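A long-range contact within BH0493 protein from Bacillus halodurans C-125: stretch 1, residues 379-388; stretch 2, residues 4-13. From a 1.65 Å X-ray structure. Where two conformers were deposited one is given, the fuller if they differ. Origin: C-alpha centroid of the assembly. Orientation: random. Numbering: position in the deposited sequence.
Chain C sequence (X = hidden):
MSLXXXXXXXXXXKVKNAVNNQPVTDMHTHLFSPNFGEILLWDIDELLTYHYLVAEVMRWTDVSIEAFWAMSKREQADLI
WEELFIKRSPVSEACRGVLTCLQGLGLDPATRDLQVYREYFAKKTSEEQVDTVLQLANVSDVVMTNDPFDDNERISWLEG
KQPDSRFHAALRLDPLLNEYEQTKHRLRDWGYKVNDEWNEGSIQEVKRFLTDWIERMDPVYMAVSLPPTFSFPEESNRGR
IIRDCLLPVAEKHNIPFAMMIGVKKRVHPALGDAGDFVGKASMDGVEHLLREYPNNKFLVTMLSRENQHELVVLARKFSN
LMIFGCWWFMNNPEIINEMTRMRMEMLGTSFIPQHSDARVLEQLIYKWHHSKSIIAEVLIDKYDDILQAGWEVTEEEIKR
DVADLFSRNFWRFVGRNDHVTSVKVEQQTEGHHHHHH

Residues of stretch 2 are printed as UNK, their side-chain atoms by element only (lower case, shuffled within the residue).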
# COMPACT_ATOMS: atom_id res chain seq x y z
N LEU C 379 0.16 -17.78 -9.48
CA LEU C 379 1.05 -18.87 -9.96
C LEU C 379 1.23 -18.89 -11.49
O LEU C 379 2.35 -19.04 -12.00
CB LEU C 379 0.48 -20.23 -9.48
CG LEU C 379 0.71 -20.53 -7.99
CD1 LEU C 379 -0.16 -21.76 -7.68
CD2 LEU C 379 2.23 -20.81 -7.73
N ILE C 380 0.14 -18.70 -12.21
CA ILE C 380 0.17 -18.67 -13.70
C ILE C 380 1.19 -17.58 -14.16
O ILE C 380 2.10 -17.85 -14.95
CB ILE C 380 -1.25 -18.50 -14.33
CG1 ILE C 380 -2.07 -19.78 -14.10
CG2 ILE C 380 -1.10 -18.23 -15.81
CD1 ILE C 380 -3.63 -19.63 -14.24
N ASP C 381 1.05 -16.38 -13.59
CA ASP C 381 1.98 -15.28 -13.97
C ASP C 381 3.43 -15.64 -13.64
O ASP C 381 4.35 -15.36 -14.44
CB ASP C 381 1.60 -14.01 -13.19
CG ASP C 381 0.51 -13.20 -13.89
OD1 ASP C 381 0.17 -13.49 -15.09
OD2 ASP C 381 -0.03 -12.25 -13.24
N LYS C 382 3.66 -16.20 -12.44
CA LYS C 382 5.04 -16.52 -12.02
C LYS C 382 5.66 -17.66 -12.84
O LYS C 382 6.82 -17.58 -13.22
CB LYS C 382 5.11 -16.81 -10.50
CG LYS C 382 5.31 -15.53 -9.66
CD LYS C 382 4.19 -14.49 -9.84
CE LYS C 382 4.41 -13.19 -8.97
NZ LYS C 382 5.57 -12.45 -9.58
N TYR C 383 4.89 -18.72 -13.10
CA TYR C 383 5.35 -19.76 -13.98
C TYR C 383 5.60 -19.23 -15.36
O TYR C 383 6.64 -19.57 -15.96
CB TYR C 383 4.38 -20.92 -14.03
CG TYR C 383 4.37 -21.75 -12.76
CD1 TYR C 383 5.56 -22.32 -12.23
CD2 TYR C 383 3.15 -22.04 -12.13
CE1 TYR C 383 5.51 -23.15 -11.09
CE2 TYR C 383 3.10 -22.84 -10.98
CZ TYR C 383 4.29 -23.36 -10.48
OH TYR C 383 4.17 -24.16 -9.35
N ASP C 384 4.69 -18.41 -15.88
CA ASP C 384 4.89 -17.88 -17.24
C ASP C 384 6.15 -17.07 -17.34
O ASP C 384 6.86 -17.17 -18.33
CB ASP C 384 3.69 -17.06 -17.71
CG ASP C 384 3.70 -16.86 -19.25
OD1 ASP C 384 4.05 -17.81 -19.98
OD2 ASP C 384 3.36 -15.76 -19.67
N ASP C 385 6.46 -16.27 -16.32
CA ASP C 385 7.68 -15.48 -16.35
C ASP C 385 8.93 -16.35 -16.45
O ASP C 385 9.85 -15.98 -17.16
CB ASP C 385 7.74 -14.57 -15.12
CG ASP C 385 6.83 -13.32 -15.29
OD1 ASP C 385 6.28 -13.07 -16.42
OD2 ASP C 385 6.69 -12.55 -14.32
N ILE C 386 8.99 -17.47 -15.71
CA ILE C 386 10.16 -18.34 -15.86
C ILE C 386 10.12 -19.16 -17.15
O ILE C 386 11.20 -19.45 -17.72
CB ILE C 386 10.47 -19.18 -14.61
CG1 ILE C 386 9.31 -20.13 -14.25
CG2 ILE C 386 10.89 -18.21 -13.45
CD1 ILE C 386 9.71 -21.11 -13.02
N LEU C 387 8.92 -19.53 -17.62
CA LEU C 387 8.83 -20.10 -18.98
C LEU C 387 9.44 -19.15 -20.01
O LEU C 387 10.19 -19.59 -20.91
CB LEU C 387 7.39 -20.43 -19.37
CG LEU C 387 6.88 -21.66 -18.62
CD1 LEU C 387 5.35 -21.67 -18.94
CD2 LEU C 387 7.52 -22.99 -18.98
N GLN C 388 9.12 -17.87 -19.90
CA GLN C 388 9.68 -16.83 -20.78
C GLN C 388 11.18 -16.80 -20.73
O GLN C 388 11.80 -16.49 -21.76
CB GLN C 388 9.19 -15.41 -20.47
CG GLN C 388 7.71 -15.09 -20.68
CD GLN C 388 7.14 -15.78 -21.83
OE1 GLN C 388 7.40 -15.42 -23.00
NE2 GLN C 388 6.34 -16.82 -21.54
N UNK C 4 7.41 -30.70 -21.31
CA UNK C 4 7.02 -29.62 -20.41
C UNK C 4 5.94 -28.78 -21.05
O UNK C 4 5.50 -29.02 -22.20
o UNK C 4 8.74 -28.10 -21.22
c UNK C 4 8.22 -28.76 -20.06
N UNK C 5 5.57 -27.72 -20.34
CA UNK C 5 4.33 -27.00 -20.69
C UNK C 5 4.63 -26.02 -21.79
O UNK C 5 5.48 -25.12 -21.62
c UNK C 5 3.72 -26.33 -19.41
c UNK C 5 2.61 -25.37 -19.85
c UNK C 5 3.24 -27.46 -18.50
c UNK C 5 2.55 -27.09 -17.25
N UNK C 6 3.92 -26.17 -22.93
CA UNK C 6 4.31 -25.49 -24.15
C UNK C 6 3.63 -24.15 -24.36
O UNK C 6 4.11 -23.32 -25.18
c UNK C 6 4.76 -25.94 -26.65
n UNK C 6 3.99 -25.66 -27.68
c UNK C 6 4.03 -26.39 -25.37
o UNK C 6 6.00 -25.89 -26.71
N UNK C 7 2.53 -23.89 -23.64
CA UNK C 7 1.93 -22.57 -23.81
C UNK C 7 1.34 -22.04 -22.52
O UNK C 7 1.06 -22.83 -21.59
c UNK C 7 0.79 -22.67 -24.84
o UNK C 7 -0.22 -23.56 -24.36
N UNK C 8 1.16 -20.72 -22.48
CA UNK C 8 0.50 -20.04 -21.33
C UNK C 8 -0.94 -20.53 -21.15
O UNK C 8 -1.40 -20.70 -20.04
c UNK C 8 0.55 -18.53 -21.42
n UNK C 8 -2.23 -16.38 -18.50
n UNK C 8 -1.11 -14.85 -17.17
n UNK C 8 -0.11 -15.69 -19.03
c UNK C 8 0.01 -16.44 -20.28
c UNK C 8 0.11 -17.89 -20.09
c UNK C 8 -1.16 -15.65 -18.24
N UNK C 9 -1.63 -20.87 -22.25
CA UNK C 9 -3.04 -21.31 -22.12
C UNK C 9 -3.09 -22.67 -21.46
O UNK C 9 -3.97 -22.94 -20.62
o UNK C 9 -1.55 -20.04 -24.93
c UNK C 9 -3.82 -19.93 -24.12
c UNK C 9 -2.68 -19.51 -25.02
o UNK C 9 -2.90 -18.56 -25.80
c UNK C 9 -3.73 -21.34 -23.51
N UNK C 10 -2.16 -23.56 -21.85
CA UNK C 10 -2.12 -24.90 -21.21
C UNK C 10 -1.63 -24.76 -19.75
O UNK C 10 -2.15 -25.39 -18.85
c UNK C 10 -2.08 -26.18 -23.34
c UNK C 10 -1.32 -25.88 -22.00
c UNK C 10 -1.06 -27.20 -21.19
N UNK C 11 -0.63 -23.92 -19.54
CA UNK C 11 -0.18 -23.63 -18.19
C UNK C 11 -1.39 -23.21 -17.34
O UNK C 11 -1.55 -23.70 -16.21
c UNK C 11 2.08 -20.64 -17.04
c UNK C 11 0.81 -22.46 -18.24
c UNK C 11 2.16 -23.01 -16.12
c UNK C 11 1.34 -21.92 -16.87
N UNK C 12 -2.19 -22.27 -17.82
CA UNK C 12 -3.33 -21.77 -17.02
C UNK C 12 -4.28 -22.92 -16.69
O UNK C 12 -4.71 -23.06 -15.55
c UNK C 12 -4.03 -20.64 -17.77
N UNK C 13 -4.58 -23.79 -17.67
CA UNK C 13 -5.47 -24.93 -17.45
C UNK C 13 -4.89 -25.84 -16.36
O UNK C 13 -5.59 -26.26 -15.44
o UNK C 13 -5.74 -27.45 -21.02
c UNK C 13 -6.06 -27.93 -19.87
c UNK C 13 -5.61 -25.70 -18.77
c UNK C 13 -6.49 -26.95 -18.76
o UNK C 13 -6.02 -29.17 -19.60

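Position 4 carries one carbon and then one oxygen, the pattern of a small hydroxyl side chain without contact to stretch 1. The residue is Ser4; Ser4 OG comes no nearer than 5.7 Å to Leu387 CD2. Position 5 has four carbons, forked at the first, with one arm two carbons long, and meets Leu387 through its backbone O. That beta-branched aliphatic pattern is Ile5, whose CB points toward stretch 1, although the closest approach is made by its backbone, Ile5 O lying 4.0 Å from Leu387 CD2.

At position 6, two carbons end in one oxygen and one nitrogen, a short carboxamide on a CA-to-CB bond that points away from stretch 1: Asn6. Position 7 repeats the one-carbon, one-oxygen pattern and is Ser7. Its OG accepts from the backbone N of position 10 at 3.2 Å with an angle of 159°, capping the helix that starts at the next residue.

Position 8 is the longest chain: three carbons, a nitrogen, then a carbon bearing two more nitrogens, reaching Asp381, Asp384 and Ile380. This guanidinium identifies Arg8. With chi1 to chi3 all t, the extended chain brings Arg8 NH2 to 2.8 Å from Asp381 OD1, a salt bridge whose hydrogen bond is weak, its angle just 124°. A second salt bridge joins Arg8 NE to Asp384 OD2 at 3.5 Å. Both carboxylate oxygens lie near the guanidinium plane, at its edge, while Ile380 CG2 covers one face, 3.5 Å from Arg8 NH1.

Position 9 has three carbons, the third carrying two oxygens; this is Glu9, without contact to stretch 1. Position 10, one carbon bearing two others, is Val10, also out of reach.

Position 11 has four carbons forked at the second, a knob among Ile380, Tyr383, Asp384 and Leu387, hence Leu11. Leu11 CD1 lies 3.7 Å from Tyr383 CB, and Leu11 CD2 is 3.9 Å from Leu387 CD1 and 3.5 Å from Ile380 O. Position 12 has a single carbon, which meets Ile380, so it is Ala12; its CB is 3.7 Å from Ile380 CD1. Position 13 again has three carbons and two terminal oxygens. It is Glu13; its CA-to-CB bond points away.

The contact joins two helices running at 141°, with axes 9.7 Å apart at closest approach, and buries 456 Å² in all. Leu11 fills a hole in stretch 1, the Ile380 and Ala12 CA atoms lie 5.7 Å apart, the closest register pair, and Arg8 adds charge pairing with two acids one helical turn apart, its guanidinium face resting on Ile380.

Stretch 2 4-13: SINSREVLAE
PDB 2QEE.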